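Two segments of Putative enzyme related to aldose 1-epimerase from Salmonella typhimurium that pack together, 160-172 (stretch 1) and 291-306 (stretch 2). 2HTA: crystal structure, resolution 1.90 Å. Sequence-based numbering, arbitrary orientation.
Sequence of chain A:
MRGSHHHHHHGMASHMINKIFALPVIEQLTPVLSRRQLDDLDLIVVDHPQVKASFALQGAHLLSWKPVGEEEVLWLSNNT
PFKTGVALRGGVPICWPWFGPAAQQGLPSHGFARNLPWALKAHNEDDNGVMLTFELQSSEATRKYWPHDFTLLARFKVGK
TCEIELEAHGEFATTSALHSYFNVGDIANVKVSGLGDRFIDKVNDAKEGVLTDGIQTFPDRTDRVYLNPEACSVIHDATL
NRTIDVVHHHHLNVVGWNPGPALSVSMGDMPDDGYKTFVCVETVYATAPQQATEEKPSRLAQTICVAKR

Stretch 1, residues 160-172: KTCEIELEAHGEF
Stretch 2, residues 291-306: QATEEKPSRLAQTICV

Antiparallel strands alternate wide and narrow pairs while sending successive side chains to opposite faces, and the pairing of 162-169 with 298-306, at 170°, is a clear example. With phi near -120° and psi near 130°, Cys162, Ile164, Leu166 and Ala168 form hydrogen-bonded pairs with Ile304, Gln302, Leu300 and Ser298, from Cys162 N to Ile304 O (3.0 Å) through Ala168 N to Ser298 O (3.0 Å), each returned by the reverse bond.

These pairs share the buried face. Ile164 (m,t) and Ile304 (m,t) make a diagonal contact, Ile164 CD1 to Ile304 CD1 4.2 Å. Leu166 (t,p) and Leu300 (t,p) instead lie directly across, Leu166 CB to Leu300 CB 4.5 Å. The other face carries Glu163, Glu165 and Glu167 opposite Thr303, Ala301 and Arg299. Glu165 (t,t) extends so that OE2 makes a long salt bridge to Arg299 NH1 (3.7 Å).

His169 (m, chi2 -103°) is held at both nitrogens: ND1 donates to Glu295 OE1 (2.9 Å), NE2 to Glu167 OE1 (2.7 Å), while Pro297 CB covers one ring face, 3.8 Å from the centroid of the His169 ring. Gly170, at phi 156° and psi -166°, leaves room where a CB would strike Phe172 CE2. Beyond a two-residue register shift, Phe172 (p) pairs with Ala292, its CE1 3.4 Å from Ala292 CB.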

# COMPACT_ATOMS: atom_id res chain seq x y z
N LYS A 160 2.37 -12.14 12.46
CA LYS A 160 3.54 -12.75 11.77
C LYS A 160 3.50 -12.50 10.24
O LYS A 160 4.53 -12.38 9.57
CB LYS A 160 3.50 -14.27 12.05
CG LYS A 160 4.60 -15.07 11.37
CD LYS A 160 4.62 -16.58 11.81
CE LYS A 160 3.29 -17.23 11.49
NZ LYS A 160 3.27 -18.77 11.52
N THR A 161 2.29 -12.47 9.69
CA THR A 161 2.15 -12.05 8.33
C THR A 161 1.20 -10.82 8.32
O THR A 161 0.65 -10.40 9.36
CB THR A 161 1.51 -13.13 7.45
OG1 THR A 161 0.19 -13.41 7.90
CG2 THR A 161 2.36 -14.46 7.38
N CYS A 162 0.99 -10.25 7.14
CA CYS A 162 0.12 -9.07 7.06
C CYS A 162 -0.87 -9.33 5.94
O CYS A 162 -0.45 -9.66 4.83
CB CYS A 162 1.00 -7.86 6.77
SG CYS A 162 -0.00 -6.31 6.60
N GLU A 163 -2.17 -9.23 6.22
CA GLU A 163 -3.19 -9.40 5.19
C GLU A 163 -3.93 -8.09 5.03
O GLU A 163 -4.21 -7.39 6.02
CB GLU A 163 -4.18 -10.49 5.52
CG GLU A 163 -3.48 -11.79 5.87
CD GLU A 163 -4.49 -12.86 6.28
OE1 GLU A 163 -5.70 -12.71 5.90
OE2 GLU A 163 -4.07 -13.83 6.96
N ILE A 164 -4.23 -7.75 3.78
CA ILE A 164 -4.94 -6.50 3.45
C ILE A 164 -6.07 -6.93 2.52
O ILE A 164 -5.80 -7.64 1.57
CB ILE A 164 -4.00 -5.50 2.76
CG1 ILE A 164 -2.80 -5.22 3.68
CG2 ILE A 164 -4.79 -4.16 2.44
CD1 ILE A 164 -1.55 -4.70 2.98
N GLU A 165 -7.31 -6.57 2.83
CA GLU A 165 -8.41 -6.90 1.92
C GLU A 165 -9.27 -5.65 1.75
O GLU A 165 -9.76 -5.09 2.73
CB GLU A 165 -9.23 -8.05 2.50
CG GLU A 165 -10.51 -8.42 1.67
CD GLU A 165 -11.39 -9.43 2.40
OE1 GLU A 165 -11.94 -9.11 3.49
OE2 GLU A 165 -11.54 -10.57 1.90
N LEU A 166 -9.41 -5.20 0.52
CA LEU A 166 -10.29 -4.10 0.15
C LEU A 166 -11.61 -4.58 -0.48
O LEU A 166 -11.60 -5.35 -1.43
CB LEU A 166 -9.55 -3.19 -0.83
CG LEU A 166 -10.36 -1.95 -1.22
CD1 LEU A 166 -10.47 -0.93 -0.05
CD2 LEU A 166 -9.73 -1.31 -2.47
N GLU A 167 -12.74 -4.06 -0.01
CA GLU A 167 -14.05 -4.55 -0.47
C GLU A 167 -14.95 -3.33 -0.69
O GLU A 167 -15.11 -2.49 0.22
CB GLU A 167 -14.64 -5.44 0.62
CG GLU A 167 -16.02 -5.94 0.35
CD GLU A 167 -16.48 -6.90 1.49
OE1 GLU A 167 -17.26 -6.49 2.42
OE2 GLU A 167 -16.01 -8.05 1.45
N ALA A 168 -15.47 -3.20 -1.90
CA ALA A 168 -16.25 -2.01 -2.29
C ALA A 168 -17.70 -2.42 -2.56
O ALA A 168 -17.97 -3.31 -3.39
CB ALA A 168 -15.65 -1.35 -3.53
N HIS A 169 -18.63 -1.82 -1.83
CA HIS A 169 -20.05 -2.11 -1.97
C HIS A 169 -20.72 -0.97 -2.74
O HIS A 169 -20.59 0.20 -2.36
CB HIS A 169 -20.72 -2.23 -0.60
CG HIS A 169 -20.21 -3.38 0.20
ND1 HIS A 169 -20.91 -4.56 0.35
CD2 HIS A 169 -19.07 -3.53 0.91
CE1 HIS A 169 -20.22 -5.39 1.11
NE2 HIS A 169 -19.10 -4.79 1.46
N GLY A 170 -21.49 -1.32 -3.74
CA GLY A 170 -22.18 -0.26 -4.56
C GLY A 170 -22.49 -0.82 -5.94
O GLY A 170 -22.40 -2.03 -6.15
N GLU A 171 -22.84 0.07 -6.88
CA GLU A 171 -23.08 -0.37 -8.26
C GLU A 171 -22.24 0.49 -9.14
O GLU A 171 -22.61 1.66 -9.41
CB GLU A 171 -24.55 -0.16 -8.64
CG GLU A 171 -25.61 -0.67 -7.66
CD GLU A 171 -25.75 -2.20 -7.62
OE1 GLU A 171 -25.75 -2.90 -8.69
OE2 GLU A 171 -25.89 -2.72 -6.48
N PHE A 172 -21.09 -0.04 -9.56
CA PHE A 172 -20.15 0.79 -10.29
C PHE A 172 -19.05 -0.12 -10.80
O PHE A 172 -18.96 -1.27 -10.41
CB PHE A 172 -19.57 1.97 -9.44
CG PHE A 172 -19.25 1.61 -8.00
CD1 PHE A 172 -18.32 0.63 -7.71
CD2 PHE A 172 -19.90 2.24 -6.94
CE1 PHE A 172 -18.00 0.26 -6.36
CE2 PHE A 172 -19.64 1.88 -5.63
CZ PHE A 172 -18.67 0.89 -5.30
N GLN A 291 -16.11 -5.10 -11.44
CA GLN A 291 -17.54 -4.98 -11.19
C GLN A 291 -17.84 -4.96 -9.69
O GLN A 291 -17.32 -5.82 -8.95
CB GLN A 291 -18.27 -6.21 -11.76
CG GLN A 291 -17.99 -6.55 -13.24
CD GLN A 291 -18.18 -5.30 -14.12
OE1 GLN A 291 -17.30 -4.96 -14.96
NE2 GLN A 291 -19.27 -4.56 -13.87
N ALA A 292 -18.68 -4.02 -9.26
CA ALA A 292 -19.32 -4.10 -7.95
C ALA A 292 -20.82 -3.98 -8.16
O ALA A 292 -21.26 -3.10 -8.87
CB ALA A 292 -18.84 -3.02 -7.01
N THR A 293 -21.57 -4.89 -7.54
CA THR A 293 -23.04 -4.84 -7.50
C THR A 293 -23.32 -5.03 -6.01
O THR A 293 -22.39 -5.21 -5.23
CB THR A 293 -23.67 -5.93 -8.36
OG1 THR A 293 -23.39 -7.22 -7.77
CG2 THR A 293 -23.09 -5.89 -9.74
N GLU A 294 -24.57 -4.99 -5.57
CA GLU A 294 -25.75 -5.17 -6.38
C GLU A 294 -26.50 -6.46 -5.96
O GLU A 294 -27.63 -6.69 -6.48
N GLU A 295 -25.95 -7.32 -5.07
CA GLU A 295 -24.76 -7.15 -4.27
C GLU A 295 -23.82 -8.38 -4.36
O GLU A 295 -24.08 -9.45 -3.78
CB GLU A 295 -25.11 -6.87 -2.82
CG GLU A 295 -23.92 -6.71 -1.83
CD GLU A 295 -23.47 -5.26 -1.64
OE1 GLU A 295 -23.67 -4.70 -0.52
OE2 GLU A 295 -22.96 -4.66 -2.61
N LYS A 296 -22.77 -8.22 -5.17
CA LYS A 296 -21.53 -8.98 -5.12
C LYS A 296 -20.47 -7.83 -5.11
O LYS A 296 -20.07 -7.31 -6.16
N PRO A 297 -20.02 -7.44 -3.91
CA PRO A 297 -19.07 -6.35 -3.81
C PRO A 297 -17.75 -6.71 -4.50
O PRO A 297 -17.43 -7.90 -4.64
CB PRO A 297 -18.86 -6.23 -2.30
CG PRO A 297 -19.14 -7.55 -1.77
CD PRO A 297 -20.30 -8.04 -2.59
N SER A 298 -16.94 -5.74 -4.90
CA SER A 298 -15.64 -6.10 -5.46
C SER A 298 -14.66 -6.34 -4.33
O SER A 298 -14.86 -5.83 -3.18
CB SER A 298 -15.11 -5.02 -6.38
OG SER A 298 -15.08 -3.80 -5.65
N ARG A 299 -13.60 -7.10 -4.63
CA ARG A 299 -12.60 -7.34 -3.62
C ARG A 299 -11.23 -7.28 -4.27
O ARG A 299 -11.08 -7.62 -5.45
CB ARG A 299 -12.83 -8.72 -2.95
CG ARG A 299 -14.16 -8.80 -2.17
CD ARG A 299 -14.19 -9.97 -1.19
NE ARG A 299 -14.53 -11.21 -1.87
CZ ARG A 299 -13.75 -12.30 -1.87
NH1 ARG A 299 -12.60 -12.27 -1.20
NH2 ARG A 299 -14.12 -13.42 -2.50
N LEU A 300 -10.23 -6.83 -3.51
CA LEU A 300 -8.84 -6.90 -3.93
C LEU A 300 -8.04 -7.17 -2.62
O LEU A 300 -8.34 -6.56 -1.56
CB LEU A 300 -8.42 -5.54 -4.47
CG LEU A 300 -7.10 -5.39 -5.24
CD1 LEU A 300 -7.08 -6.27 -6.54
CD2 LEU A 300 -6.85 -3.90 -5.53
N ALA A 301 -7.08 -8.10 -2.68
CA ALA A 301 -6.34 -8.47 -1.44
C ALA A 301 -4.90 -8.71 -1.72
O ALA A 301 -4.51 -9.20 -2.78
CB ALA A 301 -6.97 -9.71 -0.75
N GLN A 302 -4.10 -8.40 -0.70
CA GLN A 302 -2.67 -8.65 -0.71
C GLN A 302 -2.25 -9.25 0.67
O GLN A 302 -2.73 -8.78 1.70
CB GLN A 302 -1.95 -7.32 -0.95
CG GLN A 302 -0.41 -7.49 -1.02
CD GLN A 302 0.32 -6.21 -1.22
OE1 GLN A 302 0.96 -5.73 -0.30
NE2 GLN A 302 0.21 -5.62 -2.44
N THR A 303 -1.42 -10.30 0.66
CA THR A 303 -0.82 -10.89 1.84
C THR A 303 0.69 -10.78 1.69
O THR A 303 1.23 -10.93 0.59
CB THR A 303 -1.33 -12.34 2.05
OG1 THR A 303 -2.73 -12.25 2.34
CG2 THR A 303 -0.62 -13.00 3.25
N ILE A 304 1.33 -10.39 2.78
CA ILE A 304 2.76 -10.21 2.84
C ILE A 304 3.36 -11.16 3.88
O ILE A 304 2.87 -11.27 5.04
CB ILE A 304 3.12 -8.74 3.24
CG1 ILE A 304 2.30 -7.73 2.42
CG2 ILE A 304 4.66 -8.55 3.11
CD1 ILE A 304 2.31 -6.27 3.02
N CYS A 305 4.45 -11.80 3.49
CA CYS A 305 5.12 -12.83 4.34
C CYS A 305 6.62 -12.56 4.22
O CYS A 305 7.13 -12.30 3.11
CB CYS A 305 4.77 -14.21 3.75
SG CYS A 305 5.49 -15.55 4.59
N VAL A 306 7.35 -12.58 5.33
CA VAL A 306 8.79 -12.43 5.30
C VAL A 306 9.51 -13.76 5.58
O VAL A 306 9.07 -14.53 6.43
CB VAL A 306 9.27 -11.38 6.33
CG1 VAL A 306 10.79 -11.18 6.18
CG2 VAL A 306 8.57 -10.10 6.09
O HOH W 1 6.02 -13.49 7.63
O HOH W 2 -12.38 -3.84 -3.71